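Local structure of cupin domain protein (Microcystis aeruginosa DIANCHI905, 5ZBF) at residues A[68-73]-A[112-117]; A[121-126]-A[138-143]; A[160-165]-A[202-207]. The protein probably acts as a cupin-family isomerase in the biosynthesis of the Choi moiety of aeruginosins, binding 4-hydroxyphenylpyruvic acid beside an iron(II) ion. All coordinates share one frame; numbering follows the deposited sequence.

Contact 1 (A[68-73]-A[112-117]); sequences PLRALQ and VLTLSN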
loop_
_atom_site.group_PDB
_atom_site.type_symbol
_atom_site.label_atom_id
_atom_site.label_comp_id
_atom_site.label_asym_id
_atom_site.label_seq_id
_atom_site.Cartn_x
_atom_site.Cartn_y
_atom_site.Cartn_z
ATOM N N PRO A 68 -14.173 -3.174 -11.586
ATOM C CA PRO A 68 -12.976 -2.498 -12.081
ATOM C C PRO A 68 -12.234 -1.739 -10.973
ATOM O O PRO A 68 -12.856 -1.235 -10.037
ATOM C CB PRO A 68 -13.515 -1.553 -13.162
ATOM C CG PRO A 68 -14.961 -1.363 -12.846
ATOM C CD PRO A 68 -15.422 -2.574 -12.092
ATOM N N LEU A 69 -10.912 -1.692 -11.086
ATOM C CA LEU A 69 -10.045 -1.016 -10.126
ATOM C C LEU A 69 -9.227 0.026 -10.873
ATOM O O LEU A 69 -8.475 -0.314 -11.786
ATOM C CB LEU A 69 -9.114 -2.006 -9.430
ATOM C CG LEU A 69 -9.756 -3.134 -8.627
ATOM C CD1 LEU A 69 -8.729 -4.155 -8.170
ATOM C CD2 LEU A 69 -10.489 -2.571 -7.424
ATOM N N ARG A 70 -9.378 1.287 -10.475
ATOM C CA ARG A 70 -8.689 2.402 -11.132
ATOM C C ARG A 70 -7.418 2.780 -10.394
ATOM O O ARG A 70 -7.369 2.757 -9.164
ATOM C CB ARG A 70 -9.601 3.624 -11.191
ATOM C CG ARG A 70 -10.843 3.438 -12.058
ATOM C CD ARG A 70 -11.876 4.509 -11.807
ATOM N NE ARG A 70 -12.275 4.498 -10.404
ATOM C CZ ARG A 70 -13.006 5.441 -9.821
ATOM N NH1 ARG A 70 -13.450 6.474 -10.519
ATOM N NH2 ARG A 70 -13.295 5.340 -8.530
ATOM N N ALA A 71 -6.404 3.163 -11.166
ATOM C CA ALA A 71 -5.099 3.552 -10.623
ATOM C C ALA A 71 -5.233 4.706 -9.617
ATOM O O ALA A 71 -5.909 5.694 -9.889
ATOM C CB ALA A 71 -4.174 3.965 -11.749
ATOM N N LEU A 72 -4.595 4.540 -8.462
ATOM C CA LEU A 72 -4.506 5.560 -7.413
ATOM C C LEU A 72 -5.868 6.008 -6.865
ATOM O O LEU A 72 -5.972 7.093 -6.281
ATOM C CB LEU A 72 -3.683 6.757 -7.904
ATOM C CG LEU A 72 -2.299 6.397 -8.453
ATOM C CD1 LEU A 72 -1.623 7.659 -8.956
ATOM C CD2 LEU A 72 -1.441 5.712 -7.401
ATOM N N GLN A 73 -6.893 5.167 -7.023
ATOM C CA GLN A 73 -8.256 5.486 -6.566
ATOM C C GLN A 73 -8.907 4.377 -5.734
ATOM O O GLN A 73 -9.377 4.621 -4.618
ATOM C CB GLN A 73 -9.170 5.809 -7.746
ATOM C CG GLN A 73 -8.767 7.041 -8.546
ATOM C CD GLN A 73 -9.915 7.600 -9.369
ATOM O OE1 GLN A 73 -10.826 8.247 -8.838
ATOM N NE2 GLN A 73 -9.877 7.363 -10.665
ATOM N N VAL A 112 -14.693 -3.269 -2.548
ATOM C CA VAL A 112 -13.919 -2.171 -3.139
ATOM C C VAL A 112 -14.210 -0.887 -2.367
ATOM O O VAL A 112 -15.362 -0.556 -2.130
ATOM C CB VAL A 112 -14.210 -1.966 -4.642
ATOM C CG1 VAL A 112 -13.414 -0.789 -5.205
ATOM C CG2 VAL A 112 -13.861 -3.221 -5.422
ATOM N N LEU A 113 -13.141 -0.209 -1.955
ATOM C CA LEU A 113 -13.223 1.104 -1.318
ATOM C C LEU A 113 -12.572 2.124 -2.233
ATOM O O LEU A 113 -11.771 1.772 -3.091
ATOM C CB LEU A 113 -12.512 1.099 0.032
ATOM C CG LEU A 113 -13.082 0.166 1.104
ATOM C CD1 LEU A 113 -12.127 0.123 2.291
ATOM C CD2 LEU A 113 -14.479 0.603 1.503
ATOM N N THR A 114 -12.925 3.393 -2.059
ATOM C CA THR A 114 -12.382 4.439 -2.909
ATOM C C THR A 114 -11.895 5.589 -2.044
ATOM O O THR A 114 -12.555 5.985 -1.097
ATOM C CB THR A 114 -13.402 4.913 -3.961
ATOM O OG1 THR A 114 -13.766 3.806 -4.800
ATOM C CG2 THR A 114 -12.812 6.017 -4.833
ATOM N N LEU A 115 -10.716 6.092 -2.373
ATOM C CA LEU A 115 -10.123 7.223 -1.667
ATOM C C LEU A 115 -10.978 8.457 -1.890
ATOM O O LEU A 115 -11.493 8.667 -2.985
ATOM C CB LEU A 115 -8.706 7.501 -2.184
ATOM C CG LEU A 115 -7.627 6.428 -2.017
ATOM C CD1 LEU A 115 -6.358 6.867 -2.743
ATOM C CD2 LEU A 115 -7.349 6.175 -0.545
ATOM N N SER A 116 -11.132 9.262 -0.841
ATOM C CA SER A 116 -11.871 10.516 -0.931
ATOM C C SER A 116 -11.093 11.608 -0.208
ATOM O O SER A 116 -10.246 11.329 0.644
ATOM C CB SER A 116 -13.281 10.363 -0.349
ATOM O OG SER A 116 -13.239 9.941 0.998
ATOM N N ASN A 117 -11.384 12.854 -0.559
ATOM C CA ASN A 117 -10.617 13.979 -0.045
ATOM C C ASN A 117 -10.742 14.098 1.465
ATOM O O ASN A 117 -11.845 13.988 2.018
ATOM C CB ASN A 117 -11.064 15.287 -0.708
ATOM C CG ASN A 117 -10.689 15.356 -2.182
ATOM O OD1 ASN A 117 -9.692 14.771 -2.622
ATOM N ND2 ASN A 117 -11.487 16.076 -2.953
HETATM O O HOH W 1 -10.488 8.629 -5.789
#
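L115 meets the turn at 70-73 with its backbone and with every step of its side chain as far as CD1. Its N-H bonds to Q73 O at 3.0 Å, nearly straight at 171°. CB then passes 3.8 Å from Q73 O, and CG comes to 3.6 Å of the same Q73 O, since chi1 of -63° sets CG beside the backbone N that makes the bond. At the tip, CD1 reaches L72 O at 3.6 Å, so the leucine lies against the backbone carbonyls of two successive residues while its outer surface serves the apolar layer of M52, V130 and M139. T114 adds a CA-H...O contact to Q73 O.

The segment 70-73 is a type II beta turn, closed by Q73 N to R70 O, and unusually it is a leucine, L72, that takes the positive phi of its third position. R70 bends at chi3 (-59°), bringing NE to a salt bridge with D74, and T114 OG1 bonds to the other carboxylate oxygen of D74. R70 NH2 passes obliquely by T114 CG2 at 3.8 Å, and Q73 OE1 stands 3.5 Å above the R70 guanidinium plane, toward its rim. A water between Q73 OE1 and L115 O can donate to either. At the strand 65-70 end, L69 CD2 packs on V112 CG2 at 4.0 Å.

The chemistry is thus divided: one direct backbone bond fixes the turn to strand 112-119, L69 with V112, and L115 against L72 O, supply apolar contacts, and D74, with both oxygens engaged, probably steadies R70 and T114.

Contact 2 (A[121-126]-A[138-143]); sequences KITHLP and VMMKIP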
loop_
_atom_site.group_PDB
_atom_site.type_symbol
_atom_site.label_atom_id
_atom_site.label_comp_id
_atom_site.label_asym_id
_atom_site.label_seq_id
_atom_site.Cartn_x
_atom_site.Cartn_y
_atom_site.Cartn_z
ATOM N N LYS A 121 -3.988 14.098 9.646
ATOM C CA LYS A 121 -4.017 14.569 11.031
ATOM C C LYS A 121 -2.732 15.276 11.460
ATOM O O LYS A 121 -2.763 16.438 11.871
ATOM N N ILE A 122 -1.608 14.573 11.338
ATOM C CA ILE A 122 -0.327 15.041 11.876
ATOM C C ILE A 122 0.213 16.300 11.192
ATOM O O ILE A 122 0.725 17.198 11.863
ATOM C CB ILE A 122 0.748 13.941 11.785
ATOM N N THR A 123 0.100 16.358 9.865
ATOM C CA THR A 123 0.638 17.473 9.079
ATOM C C THR A 123 -0.383 18.563 8.757
ATOM O O THR A 123 0.003 19.675 8.407
ATOM C CB THR A 123 1.177 16.990 7.719
ATOM O OG1 THR A 123 0.097 16.469 6.938
ATOM C CG2 THR A 123 2.258 15.931 7.896
ATOM N N HIS A 124 -1.671 18.227 8.832
ATOM C CA HIS A 124 -2.765 19.101 8.370
ATOM C C HIS A 124 -2.727 19.390 6.861
ATOM O O HIS A 124 -3.349 20.353 6.394
ATOM C CB HIS A 124 -2.821 20.411 9.172
ATOM C CG HIS A 124 -2.723 20.212 10.650
ATOM N ND1 HIS A 124 -3.688 19.546 11.373
ATOM C CD2 HIS A 124 -1.775 20.585 11.541
ATOM C CE1 HIS A 124 -3.340 19.517 12.646
ATOM N NE2 HIS A 124 -2.186 20.147 12.776
ATOM N N LEU A 125 -2.019 18.551 6.106
ATOM C CA LEU A 125 -1.982 18.667 4.654
ATOM C C LEU A 125 -3.187 17.964 4.052
ATOM O O LEU A 125 -3.670 16.981 4.617
ATOM C CB LEU A 125 -0.719 18.018 4.084
ATOM C CG LEU A 125 0.613 18.710 4.372
ATOM C CD1 LEU A 125 1.765 17.757 4.089
ATOM C CD2 LEU A 125 0.742 19.986 3.554
ATOM N N PRO A 126 -3.666 18.454 2.894
ATOM C CA PRO A 126 -4.715 17.752 2.165
ATOM C C PRO A 126 -4.267 16.342 1.764
ATOM O O PRO A 126 -3.108 16.127 1.426
ATOM C CB PRO A 126 -4.944 18.621 0.921
ATOM C CG PRO A 126 -3.765 19.531 0.829
ATOM C CD PRO A 126 -3.238 19.691 2.215
ATOM N N VAL A 138 -3.784 6.285 3.190
ATOM C CA VAL A 138 -3.691 7.728 3.005
ATOM C C VAL A 138 -2.717 8.004 1.871
ATOM O O VAL A 138 -1.603 7.515 1.894
ATOM C CB VAL A 138 -3.182 8.419 4.286
ATOM C CG1 VAL A 138 -3.156 9.936 4.101
ATOM C CG2 VAL A 138 -4.049 8.017 5.473
ATOM N N MET A 139 -3.152 8.776 0.882
ATOM C CA MET A 139 -2.284 9.247 -0.202
ATOM C C MET A 139 -2.240 10.764 -0.107
ATOM O O MET A 139 -3.280 11.405 0.020
ATOM C CB MET A 139 -2.850 8.844 -1.559
ATOM C CG MET A 139 -1.940 9.163 -2.735
ATOM S SD MET A 139 -2.497 8.479 -4.313
ATOM C CE MET A 139 -4.010 9.387 -4.599
ATOM N N MET A 140 -1.047 11.336 -0.184
ATOM C CA MET A 140 -0.902 12.773 0.016
ATOM C C MET A 140 0.350 13.317 -0.630
ATOM O O MET A 140 1.359 12.625 -0.721
ATOM C CB MET A 140 -0.859 13.078 1.506
ATOM C CG MET A 140 0.352 12.523 2.222
ATOM S SD MET A 140 0.186 12.699 4.002
ATOM C CE MET A 140 0.201 14.474 4.181
ATOM N N LYS A 141 0.279 14.580 -1.042
ATOM C CA LYS A 141 1.436 15.259 -1.606
ATOM C C LYS A 141 2.222 15.899 -0.480
ATOM O O LYS A 141 1.654 16.637 0.341
ATOM C CB LYS A 141 1.011 16.313 -2.626
ATOM C CG LYS A 141 0.650 15.716 -3.969
ATOM C CD LYS A 141 0.647 16.751 -5.085
ATOM C CE LYS A 141 0.950 16.111 -6.431
ATOM N NZ LYS A 141 -0.182 15.294 -6.937
ATOM N N ILE A 142 3.513 15.594 -0.435
ATOM C CA ILE A 142 4.455 16.242 0.474
ATOM C C ILE A 142 5.114 17.363 -0.324
ATOM O O ILE A 142 5.911 17.089 -1.211
ATOM C CB ILE A 142 5.545 15.264 0.978
ATOM C CG1 ILE A 142 4.925 13.982 1.575
ATOM C CG2 ILE A 142 6.451 15.956 1.998
ATOM C CD1 ILE A 142 3.984 14.210 2.742
ATOM N N PRO A 143 4.780 18.633 -0.025
ATOM C CA PRO A 143 5.347 19.711 -0.849
ATOM C C PRO A 143 6.874 19.806 -0.796
ATOM O O PRO A 143 7.483 19.409 0.191
ATOM C CB PRO A 143 4.724 20.975 -0.247
ATOM C CG PRO A 143 3.492 20.505 0.448
ATOM C CD PRO A 143 3.840 19.150 0.983
HETATM O O HOH W 2 -2.443 15.695 -1.330
HETATM O O HOH W 3 -0.900 17.665 0.408
#
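L125 pushes its CD1 methyl into a shallow hollow at the end of strand 135-142, between the tip of M140, the carbonyl of K141 and the ring of P143 just beyond it. M140 CE is one wall, 3.6 Å from L125 CD1, and the two side chains cross at about a right angle. P143 closes the far side, its CD 4.0 Å from L125 CD1, the two meeting tip to tip. A branched leucine suits this place because CD2 also touches CD and CG of the proline while CD1 fills the dip.

The methionine is in turn a bump received by the loop. Chi1 of 66° sets its CG between the backbone N and the carbonyl carbon, and the chain bends at chi3, which leaves CE 3.7 Å from L125 CB and tip to tip with T123 OG1 at 3.4 Å. That hydroxyl oxygen also accepts from L125 N at 3.1 Å, an ST turn that holds L125 in position, and it bonds to D120 OD2 as well. An alanine at T123 would probably leave L125 N without its acceptor and D120 OD2 without the hydroxyl, and open a gap beside M140 CE.

The touching parts, 123-126 and 140-143, run 108° apart, and P126 lies too far from K141 for a direct bond. Two waters fill the interval: both donate to P126 O, one accepting from K141 N at 3.0 Å and the other donating to K141 O at 2.8 Å. Both backbone polar atoms of K141 are therefore satisfied through solvent at the end where strands 126-131 and 135-142 part, while apolar carbons supply most of the direct contact.

Contact 3 (A[160-165]-A[202-207]); sequences FILNGK and NLIKIL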
loop_
_atom_site.group_PDB
_atom_site.type_symbol
_atom_site.label_atom_id
_atom_site.label_comp_id
_atom_site.label_asym_id
_atom_site.label_seq_id
_atom_site.Cartn_x
_atom_site.Cartn_y
_atom_site.Cartn_z
ATOM N N PHE A 160 5.461 4.454 1.304
ATOM C CA PHE A 160 6.345 4.547 0.163
ATOM C C PHE A 160 5.956 5.743 -0.680
ATOM O O PHE A 160 4.876 6.293 -0.513
ATOM C CB PHE A 160 6.297 3.240 -0.663
ATOM C CG PHE A 160 4.960 2.946 -1.300
ATOM C CD1 PHE A 160 4.723 3.250 -2.639
ATOM C CD2 PHE A 160 3.948 2.311 -0.574
ATOM C CE1 PHE A 160 3.504 2.957 -3.228
ATOM C CE2 PHE A 160 2.727 2.041 -1.154
ATOM C CZ PHE A 160 2.503 2.355 -2.488
ATOM N N ILE A 161 6.821 6.110 -1.617
ATOM C CA ILE A 161 6.546 7.243 -2.494
ATOM C C ILE A 161 6.550 6.823 -3.953
ATOM O O ILE A 161 7.120 5.791 -4.304
ATOM C CB ILE A 161 7.522 8.417 -2.254
ATOM C CG1 ILE A 161 8.950 8.074 -2.710
ATOM C CG2 ILE A 161 7.487 8.815 -0.790
ATOM C CD1 ILE A 161 9.927 9.227 -2.602
ATOM N N LEU A 162 5.898 7.632 -4.785
ATOM C CA LEU A 162 5.704 7.333 -6.203
ATOM C C LEU A 162 6.675 8.053 -7.122
ATOM O O LEU A 162 6.808 7.682 -8.282
ATOM C CB LEU A 162 4.300 7.745 -6.620
ATOM C CG LEU A 162 3.163 7.111 -5.836
ATOM C CD1 LEU A 162 1.820 7.582 -6.369
ATOM C CD2 LEU A 162 3.297 5.595 -5.887
ATOM N N ASN A 163 7.320 9.093 -6.605
ATOM C CA ASN A 163 8.185 9.951 -7.407
ATOM C C ASN A 163 9.123 10.713 -6.485
ATOM O O ASN A 163 8.821 10.883 -5.307
ATOM C CB ASN A 163 7.345 10.941 -8.208
ATOM C CG ASN A 163 6.643 11.960 -7.326
ATOM O OD1 ASN A 163 5.759 11.621 -6.531
ATOM N ND2 ASN A 163 7.052 13.216 -7.447
ATOM N N GLY A 164 10.243 11.188 -7.025
ATOM C CA GLY A 164 11.196 11.969 -6.251
ATOM C C GLY A 164 11.963 11.167 -5.216
ATOM O O GLY A 164 12.081 9.946 -5.319
ATOM N N LYS A 165 12.474 11.876 -4.213
ATOM C CA LYS A 165 13.288 11.296 -3.153
ATOM C C LYS A 165 12.938 11.948 -1.819
ATOM O O LYS A 165 12.972 13.173 -1.702
ATOM C CB LYS A 165 14.774 11.513 -3.448
ATOM C CG LYS A 165 15.697 10.770 -2.494
ATOM N N ASN A 202 4.485 12.378 -4.060
ATOM C CA ASN A 202 3.272 11.634 -3.765
ATOM C C ASN A 202 3.605 10.447 -2.859
ATOM O O ASN A 202 4.351 9.556 -3.252
ATOM C CB ASN A 202 2.610 11.178 -5.068
ATOM C CG ASN A 202 2.114 12.349 -5.905
ATOM O OD1 ASN A 202 1.168 13.030 -5.515
ATOM N ND2 ASN A 202 2.752 12.599 -7.056
ATOM N N LEU A 203 3.064 10.473 -1.643
ATOM C CA LEU A 203 3.322 9.460 -0.624
ATOM C C LEU A 203 2.059 8.672 -0.377
ATOM O O LEU A 203 0.973 9.244 -0.341
ATOM C CB LEU A 203 3.793 10.111 0.679
ATOM C CG LEU A 203 4.088 9.142 1.837
ATOM C CD1 LEU A 203 5.301 9.580 2.645
ATOM C CD2 LEU A 203 2.869 8.981 2.729
ATOM N N ILE A 204 2.204 7.350 -0.243
ATOM C CA ILE A 204 1.113 6.495 0.191
ATOM C C ILE A 204 1.533 5.839 1.501
ATOM O O ILE A 204 2.626 5.298 1.620
ATOM C CB ILE A 204 0.789 5.417 -0.870
ATOM C CG1 ILE A 204 0.259 6.079 -2.148
ATOM C CG2 ILE A 204 -0.193 4.370 -0.330
ATOM C CD1 ILE A 204 0.164 5.124 -3.321
ATOM N N LYS A 205 0.659 5.901 2.500
ATOM C CA LYS A 205 0.902 5.165 3.728
ATOM C C LYS A 205 -0.305 4.311 4.077
ATOM O O LYS A 205 -1.430 4.620 3.694
ATOM C CB LYS A 205 1.300 6.094 4.875
ATOM C CG LYS A 205 0.290 7.154 5.204
ATOM C CD LYS A 205 0.816 8.055 6.304
ATOM C CE LYS A 205 -0.186 9.154 6.588
ATOM N NZ LYS A 205 0.262 10.061 7.677
ATOM N N ILE A 206 -0.025 3.196 4.742
ATOM C CA ILE A 206 -1.046 2.279 5.218
ATOM C C ILE A 206 -0.858 2.118 6.715
ATOM O O ILE A 206 0.223 1.745 7.181
ATOM C CB ILE A 206 -0.932 0.899 4.548
ATOM C CG1 ILE A 206 -0.864 1.029 3.027
ATOM C CG2 ILE A 206 -2.112 0.018 4.962
ATOM C CD1 ILE A 206 0.546 0.951 2.456
ATOM N N LEU A 207 -1.911 2.441 7.459
ATOM C CA LEU A 207 -1.929 2.263 8.897
ATOM C C LEU A 207 -2.627 0.953 9.194
ATOM O O LEU A 207 -3.702 0.713 8.667
ATOM C CB LEU A 207 -2.687 3.412 9.560
ATOM C CG LEU A 207 -2.113 4.817 9.390
ATOM C CD1 LEU A 207 -2.985 5.788 10.169
ATOM C CD2 LEU A 207 -0.679 4.886 9.878
HETATM O O HOH W 4 3.673 10.830 -8.819
#
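The F160 ring has I204 over one face: CB stands 3.8 Å above the plane, offset toward the rim, a CH-pi contact 25° off the ring normal. The two side chains lie side by side and point the same way, with I204 CD1 3.7 Å from F160 CZ, so a beta-branched residue covers the ring well. At the edge, near the ring plane, I206 CD1 approaches F160 CE2 at 4.4 Å. F97 meets the ring edge-to-face, and F29 with planes about 55° apart.

The other flat groups are the amides of N163 and N202, their planes 47° apart. N163 OD1 takes N202 N at 2.9 Å in a nearly straight bond, and also N202 ND2 at 3.2 Å, a more bent bond whose donor sits above the carbonyl plane. N163 ND2 is held by Q199 OE1 and D200 O, while N202 OD1 is taken by K141 NZ. Asparagine thus stands in for a backbone partner where strand 156-161 has ended; just before it, L162 N bonds to N202 O, and L162 CD1 rests 3.9 Å from N202 CB, the side chains crossing at about a right angle. F160 and I204 form an antiparallel hydrogen-bonded pair.

I161 and L203, the next, non-hydrogen-bonded pair, point to the opposite face, L203 also packing on I142. In this helix-free cupin chain, strand 201-208 lies between strands 135-142 and 156-161, while F160, L162 and I204 pack on L54 of strand 48-55.

The contacts follow one another along the chain and all reach neighbouring strands, 112-119 to 156-161. Contacts 2 and 3, with centres about 11 Å apart, join through adjacent strands: V138 O and M140 O probably accept from K205 N and L203 N. Contact 1, whose centre is about 18 Å from that of contact 2 and about 16 Å from that of contact 3, reaches them by packing: M139 CE lies 3.5 Å from L72 O, L162 CD1 3.9 Å from L72 CD2. Its 68-73 segment belongs to the cupin half that holds iron(II) by H43, H45, Q49 and H84; the L69 side chain is about 11 Å from the iron and about 10 Å from the 4-hydroxyphenylpyruvic acid.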